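Local coordinates for contact-dependent inhibitor I (Escherichia coli NC101, PDB 5I4Q), which binds the contact-dependent inhibitor A protein in this complex and probably acts as its immunity protein, protecting the cell from the toxin, at residues Glu30-Leu35 and Phe55-Glu60; Thr63-Tyr66 and Lys71-Lys74. All blocks are in the same frame, centred on the assembly; numbering follows the deposited sequence.

Contact 1. Residues Glu30-Leu35 and Phe55-Glu60; sequences ECIESL and FRMQSE
Helices 4-40 and 44-66 run nearly antiparallel here, the axes of the two short segments 10.9 Å apart at closest approach and at 151° to each other, with the CA atoms of Ile32 and Met57 7.9 Å apart. Met57, a selenomethionine, spans most of that gap. Its CG sits anti to the carbonyl carbon (chi1 -67°) and the chain is extended beyond it, which carries the selenoether across to the other helix. There CE rests on Cys31 SG at 3.6 Å, while SE lies 4.1 Å from Cys31 CB. On a second flank, CG1 of Ile32 comes within 4.2 Å of SE, the two side chains pointing in opposite senses as they pass. Leu35, one turn on, adds a looser apolar touch at CE. In the turn that carries Met57, Phe55 O accepts hydrogen bonds from both the backbone N and OG of Ser59, from opposite faces of its carbonyl plane, with the OG bond 2.8 Å long. Arg56 and Glu60 pair weakly along the same helix. Ile32 also packs on Leu54 and Leu61 and Leu35 on Leu50, all on helix 44-66, while Ile32 touches Trp104 from a loop and Phe55 meets helix 88-99.

Contact 2. Residues Thr63-Tyr66 and Lys71-Lys74; sequences TMLY and KPGK
Met64 makes a backbone hydrogen bond with Tyr70, joining the last turn of helix 44-66 to the residue just ahead of Lys71, consistent with the loop being held close to the helix. Across the contact the meeting is apolar. Met64 is a selenomethionine whose CG stands anti to the backbone N; the chain then stays extended until it bends at chi3 (78°), turning the methyl toward the proline. CE sits over one face of the pyrrolidine ring, displaced toward its CB, CG and CD side, 3.6 Å from Pro72 CG and 3.8 Å from Pro72 CD, so one methyl touches three ring carbons. The Leu65 side chain runs roughly perpendicular to that of Pro72 and brings CD1 to the ring's CD edge, 4.2 Å from Pro72 CD. Leu65 CD1 also lies 4.2 Å from Lys71 CA; the CA atoms of these two residues, 5.7 Å apart, are the nearest pair across the segments. Leu25 of helix 4-40 packs on both Met64 and Pro72, and Ile80 of helix 74-82 on Met64 and Leu65. With Gly73 as N-cap of helix 74-82, the whole is a helix-loop-helix connection in an all-helical chain, its loop folded back on the first helix.

Helix 44-66 serves both contacts in turn: residues 55-60 pair with helix 4-40 in contact 1, and residues 63-66 meet the returning loop in contact 2. The contact centres are about 14 Å apart, and a hydrogen bond from Thr63 OG1 to Ser59 O joins the adjoining segments. This part of the helix also faces partner chains. Ser59 OG bonds to Lys31 of the inhibitor A chain, and Gln35 of that chain packs on both Ser59 and Thr63. Trp4 of the second subunit touches Glu60 and Thr63. Both contacts thus border the surface that holds the presumed toxin and the surface between inhibitor copies.

Contact 1. Residues Glu30-Leu35 and Phe55-Glu60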
ATOM      1  N   GLU B  30      15.564  11.629  -8.388  1.00 54.98           N
ATOM      2  CA  GLU B  30      16.902  12.185  -8.442  1.00 60.82           C
ATOM      3  C   GLU B  30      17.586  11.835  -9.758  1.00 58.43           C
ATOM      4  O   GLU B  30      18.136  12.701 -10.414  1.00 56.49           O
ATOM      5  CB  GLU B  30      17.735  11.680  -7.246  1.00 69.43           C
ATOM      6  CG  GLU B  30      17.378  12.355  -5.906  1.00 77.63           C
ATOM      7  CD  GLU B  30      17.902  11.630  -4.637  1.00 84.61           C
ATOM      8  OE1 GLU B  30      18.831  10.788  -4.729  1.00 83.81           O
ATOM      9  OE2 GLU B  30      17.365  11.899  -3.525  1.00 81.77           O
ATOM     10  N   CYS B  31      17.540  10.560 -10.134  1.00 58.55           N
ATOM     11  CA  CYS B  31      18.164  10.067 -11.367  1.00 59.28           C
ATOM     12  C   CYS B  31      17.597  10.785 -12.641  1.00 54.53           C
ATOM     13  O   CYS B  31      18.317  11.169 -13.564  1.00 50.86           O
ATOM     14  CB  CYS B  31      17.964   8.556 -11.446  1.00 64.39           C
ATOM     15  SG  CYS B  31      19.273   7.675 -12.307  1.00 84.76           S
ATOM     16  N   ILE B  32      16.301  11.013 -12.643  1.00 48.57           N
ATOM     17  CA  ILE B  32      15.656  11.734 -13.706  1.00 50.01           C
ATOM     18  C   ILE B  32      16.065  13.211 -13.734  1.00 51.60           C
ATOM     19  O   ILE B  32      16.282  13.720 -14.814  1.00 47.62           O
ATOM     20  CB  ILE B  32      14.144  11.634 -13.590  1.00 47.61           C
ATOM     21  CG1 ILE B  32      13.699  10.207 -13.905  1.00 48.24           C
ATOM     22  CG2 ILE B  32      13.495  12.668 -14.475  1.00 45.17           C
ATOM     23  CD1 ILE B  32      12.263   9.923 -13.482  1.00 54.01           C
ATOM     24  N   GLU B  33      16.180  13.873 -12.569  1.00 55.43           N
ATOM     25  CA  GLU B  33      16.622  15.284 -12.498  1.00 58.09           C
ATOM     26  C   GLU B  33      17.991  15.453 -13.163  1.00 53.29           C
ATOM     27  O   GLU B  33      18.235  16.433 -13.842  1.00 55.43           O
ATOM     28  CB  GLU B  33      16.739  15.777 -11.055  1.00 63.15           C
ATOM     29  CG  GLU B  33      15.433  16.040 -10.320  1.00 74.23           C
ATOM     30  CD  GLU B  33      15.648  16.467  -8.857  1.00 80.97           C
ATOM     31  OE1 GLU B  33      16.646  16.031  -8.218  1.00 83.78           O
ATOM     32  OE2 GLU B  33      14.809  17.240  -8.347  1.00 82.77           O
ATOM     33  N   SER B  34      18.855  14.479 -12.932  1.00 51.98           N
ATOM     34  CA  SER B  34      20.219  14.432 -13.454  1.00 54.40           C
ATOM     35  C   SER B  34      20.274  14.142 -14.953  1.00 52.34           C
ATOM     36  O   SER B  34      21.076  14.747 -15.637  1.00 56.61           O
ATOM     37  CB  SER B  34      21.039  13.404 -12.643  1.00 55.87           C
ATOM     38  OG  SER B  34      22.202  12.958 -13.306  1.00 59.54           O
ATOM     39  N   LEU B  35      19.433  13.233 -15.456  1.00 49.42           N
ATOM     40  CA  LEU B  35      19.325  12.964 -16.909  1.00 47.29           C
ATOM     41  C   LEU B  35      18.815  14.128 -17.679  1.00 44.44           C
ATOM     42  O   LEU B  35      19.289  14.418 -18.774  1.00 45.83           O
ATOM     43  CB  LEU B  35      18.388  11.810 -17.204  1.00 47.70           C
ATOM     44  CG  LEU B  35      19.004  10.442 -17.055  1.00 52.81           C
ATOM     45  CD1 LEU B  35      17.900   9.405 -17.123  1.00 55.88           C
ATOM     46  CD2 LEU B  35      20.041  10.196 -18.130  1.00 54.48           C
ATOM     47  N   PHE B  55      13.352   7.629 -20.886  1.00 38.17           N
ATOM     48  CA  PHE B  55      12.061   6.996 -21.200  1.00 39.77           C
ATOM     49  C   PHE B  55      11.878   5.603 -20.651  1.00 38.39           C
ATOM     50  O   PHE B  55      10.720   5.149 -20.428  1.00 39.76           O
ATOM     51  CB  PHE B  55      11.804   6.994 -22.707  1.00 40.86           C
ATOM     52  CG  PHE B  55      11.606   8.366 -23.284  1.00 39.20           C
ATOM     53  CD1 PHE B  55      10.485   9.091 -22.955  1.00 39.48           C
ATOM     54  CD2 PHE B  55      12.501   8.897 -24.186  1.00 39.87           C
ATOM     55  CE1 PHE B  55      10.252  10.338 -23.503  1.00 40.10           C
ATOM     56  CE2 PHE B  55      12.307  10.176 -24.710  1.00 40.74           C
ATOM     57  CZ  PHE B  55      11.165  10.887 -24.381  1.00 40.45           C
ATOM     58  N   ARG B  56      12.989   4.894 -20.460  1.00 39.16           N
ATOM     59  CA  ARG B  56      12.957   3.558 -19.865  1.00 40.93           C
ATOM     60  C   ARG B  56      12.448   3.701 -18.426  1.00 39.98           C
ATOM     61  O   ARG B  56      11.629   2.907 -17.972  1.00 38.27           O
ATOM     62  CB  ARG B  56      14.308   2.892 -19.870  1.00 45.16           C
ATOM     63  CG  ARG B  56      14.288   1.426 -19.441  1.00 51.42           C
ATOM     64  CD  ARG B  56      15.664   0.881 -19.061  1.00 59.15           C
ATOM     65  NE  ARG B  56      16.037   1.252 -17.702  1.00 63.32           N
ATOM     66  CZ  ARG B  56      17.006   2.094 -17.337  1.00 65.57           C
ATOM     67  NH1 ARG B  56      17.181   2.320 -16.037  1.00 69.50           N
ATOM     68  NH2 ARG B  56      17.790   2.713 -18.224  1.00 65.83           N
HETATM   69  N   MSE B  57      12.896   4.749 -17.753  1.00 40.23           N
HETATM   70  CA  MSE B  57      12.452   5.021 -16.397  1.00 44.19           C
HETATM   71  C   MSE B  57      11.002   5.413 -16.342  1.00 37.61           C
HETATM   72  O   MSE B  57      10.322   5.000 -15.459  1.00 36.75           O
HETATM   73  CB  MSE B  57      13.316   6.106 -15.730  1.00 46.63           C
HETATM   74  CG  MSE B  57      14.700   5.505 -15.544  1.00 58.32           C
HETATM   75 SE   MSE B  57      15.850   6.659 -14.397  0.90 75.80          SE
HETATM   76  CE  MSE B  57      17.589   5.763 -14.820  1.00 81.75           C
ATOM     77  N   GLN B  58      10.582   6.284 -17.236  1.00 34.85           N
ATOM     78  CA  GLN B  58       9.214   6.673 -17.325  1.00 35.06           C
ATOM     79  C   GLN B  58       8.362   5.423 -17.532  1.00 33.68           C
ATOM     80  O   GLN B  58       7.320   5.304 -16.942  1.00 33.74           O
ATOM     81  CB  GLN B  58       9.003   7.707 -18.440  1.00 34.79           C
ATOM     82  CG  GLN B  58       7.553   8.178 -18.689  1.00 34.52           C
ATOM     83  CD  GLN B  58       6.642   7.166 -19.349  1.00 34.54           C
ATOM     84  OE1 GLN B  58       7.090   6.221 -19.993  1.00 34.80           O
ATOM     85  NE2 GLN B  58       5.342   7.344 -19.181  1.00 36.77           N
ATOM     86  N   SER B  59       8.825   4.501 -18.368  1.00 35.03           N
ATOM     87  CA  SER B  59       8.064   3.272 -18.694  1.00 35.01           C
ATOM     88  C   SER B  59       7.879   2.421 -17.502  1.00 35.48           C
ATOM     89  O   SER B  59       6.801   1.860 -17.317  1.00 36.61           O
ATOM     90  CB  SER B  59       8.699   2.465 -19.807  1.00 36.15           C
ATOM     91  OG  SER B  59       8.673   3.257 -20.995  1.00 39.95           O
ATOM     92  N   GLU B  60       8.881   2.379 -16.646  1.00 35.35           N
ATOM     93  CA  GLU B  60       8.758   1.610 -15.457  1.00 35.66           C
ATOM     94  C   GLU B  60       7.789   2.298 -14.502  1.00 35.30           C
ATOM     95  O   GLU B  60       7.058   1.627 -13.770  1.00 31.41           O
ATOM     96  CB  GLU B  60      10.127   1.434 -14.815  1.00 37.94           C
ATOM     97  CG  GLU B  60      11.059   0.578 -15.642  1.00 40.56           C
ATOM     98  CD  GLU B  60      12.560   0.721 -15.277  1.00 45.09           C
ATOM     99  OE1 GLU B  60      12.922   1.456 -14.343  1.00 46.28           O
ATOM    100  OE2 GLU B  60      13.388   0.053 -15.932  1.00 46.82           O
TER

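Contact 2. Residues Thr63-Tyr66 and Lys71-Lys74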
ATOM      1  N   THR B  63       4.367   1.560 -15.569  1.00 33.53           N
ATOM      2  CA  THR B  63       3.993   0.226 -15.189  1.00 34.67           C
ATOM      3  C   THR B  63       3.551   0.238 -13.730  1.00 36.18           C
ATOM      4  O   THR B  63       2.572  -0.419 -13.322  1.00 36.23           O
ATOM      5  CB  THR B  63       5.147  -0.767 -15.445  1.00 34.17           C
ATOM      6  OG1 THR B  63       5.505  -0.733 -16.826  1.00 34.31           O
ATOM      7  CG2 THR B  63       4.751  -2.176 -15.133  1.00 34.73           C
HETATM    8  N   MSE B  64       4.262   0.986 -12.912  1.00 36.71           N
HETATM    9  CA  MSE B  64       3.856   1.091 -11.531  1.00 35.90           C
HETATM   10  C   MSE B  64       2.447   1.638 -11.395  1.00 35.30           C
HETATM   11  O   MSE B  64       1.675   1.171 -10.577  1.00 34.32           O
HETATM   12  CB  MSE B  64       4.812   2.053 -10.874  1.00 37.83           C
HETATM   13  CG  MSE B  64       4.296   2.467  -9.505  1.00 41.55           C
HETATM   14 SE   MSE B  64       5.472   3.914  -8.820  0.90 52.69          SE
HETATM   15  CE  MSE B  64       4.705   5.396  -9.905  1.00 47.24           C
ATOM     16  N   LEU B  65       2.134   2.686 -12.149  1.00 34.42           N
ATOM     17  CA  LEU B  65       0.847   3.374 -12.039  1.00 36.41           C
ATOM     18  C   LEU B  65      -0.308   2.472 -12.556  1.00 37.84           C
ATOM     19  O   LEU B  65      -1.351   2.329 -11.915  1.00 40.27           O
ATOM     20  CB  LEU B  65       0.907   4.696 -12.833  1.00 35.59           C
ATOM     21  CG  LEU B  65      -0.374   5.538 -12.858  1.00 36.39           C
ATOM     22  CD1 LEU B  65      -0.815   5.819 -11.430  1.00 37.40           C
ATOM     23  CD2 LEU B  65      -0.164   6.845 -13.646  1.00 36.06           C
ATOM     24  N   TYR B  66      -0.100   1.850 -13.700  1.00 37.36           N
ATOM     25  CA  TYR B  66      -1.204   1.185 -14.397  1.00 39.00           C
ATOM     26  C   TYR B  66      -1.255  -0.269 -14.081  1.00 38.64           C
ATOM     27  O   TYR B  66      -2.316  -0.757 -13.874  1.00 42.21           O
ATOM     28  CB  TYR B  66      -1.096   1.412 -15.900  1.00 39.90           C
ATOM     29  CG  TYR B  66      -1.208   2.857 -16.265  1.00 38.49           C
ATOM     30  CD1 TYR B  66      -2.370   3.561 -16.024  1.00 40.10           C
ATOM     31  CD2 TYR B  66      -0.159   3.518 -16.833  1.00 39.66           C
ATOM     32  CE1 TYR B  66      -2.467   4.914 -16.344  1.00 40.98           C
ATOM     33  CE2 TYR B  66      -0.237   4.869 -17.146  1.00 39.47           C
ATOM     34  CZ  TYR B  66      -1.375   5.561 -16.896  1.00 41.26           C
ATOM     35  OH  TYR B  66      -1.415   6.894 -17.255  1.00 48.91           O
ATOM     36  N   LYS B  71      -0.192   4.910  -6.843  1.00 41.01           N
ATOM     37  CA  LYS B  71      -0.368   6.302  -7.267  1.00 45.91           C
ATOM     38  C   LYS B  71       0.719   7.150  -6.572  1.00 44.52           C
ATOM     39  O   LYS B  71       0.747   7.230  -5.370  1.00 42.43           O
ATOM     40  CB  LYS B  71      -1.789   6.764  -6.906  1.00 54.99           C
ATOM     41  CG  LYS B  71      -2.135   8.164  -7.411  1.00 64.58           C
ATOM     42  CD  LYS B  71      -3.513   8.644  -6.924  1.00 72.98           C
ATOM     43  CE  LYS B  71      -3.893  10.050  -7.440  1.00 78.95           C
ATOM     44  NZ  LYS B  71      -3.212  11.192  -6.743  1.00 83.55           N
ATOM     45  N   PRO B  72       1.674   7.724  -7.330  1.00 42.69           N
ATOM     46  CA  PRO B  72       2.770   8.465  -6.719  1.00 44.50           C
ATOM     47  C   PRO B  72       2.422   9.949  -6.459  1.00 46.51           C
ATOM     48  O   PRO B  72       1.324  10.365  -6.760  1.00 46.29           O
ATOM     49  CB  PRO B  72       3.867   8.342  -7.796  1.00 44.04           C
ATOM     50  CG  PRO B  72       3.098   8.448  -9.060  1.00 41.19           C
ATOM     51  CD  PRO B  72       1.842   7.644  -8.775  1.00 41.39           C
ATOM     52  N   GLY B  73       3.374  10.731  -5.940  1.00 52.30           N
ATOM     53  CA  GLY B  73       3.204  12.180  -5.789  1.00 55.40           C
ATOM     54  C   GLY B  73       3.001  12.894  -7.118  1.00 59.02           C
ATOM     55  O   GLY B  73       3.489  12.453  -8.127  1.00 56.67           O
ATOM     56  N   LYS B  74       2.288  14.017  -7.092  1.00 67.72           N
ATOM     57  CA  LYS B  74       1.969  14.845  -8.271  1.00 70.78           C
ATOM     58  C   LYS B  74       3.132  15.051  -9.229  1.00 65.55           C
ATOM     59  O   LYS B  74       2.959  14.993 -10.432  1.00 64.81           O
ATOM     60  CB  LYS B  74       1.454  16.214  -7.804  1.00 82.70           C
ATOM     61  CG  LYS B  74       1.005  17.176  -8.905  1.00 94.56           C
ATOM     62  CD  LYS B  74      -0.399  16.884  -9.442  1.00102.22           C
ATOM     63  CE  LYS B  74      -0.703  17.675 -10.726  1.00106.34           C
ATOM     64  NZ  LYS B  74      -0.812  19.152 -10.534  1.00108.13           N
TER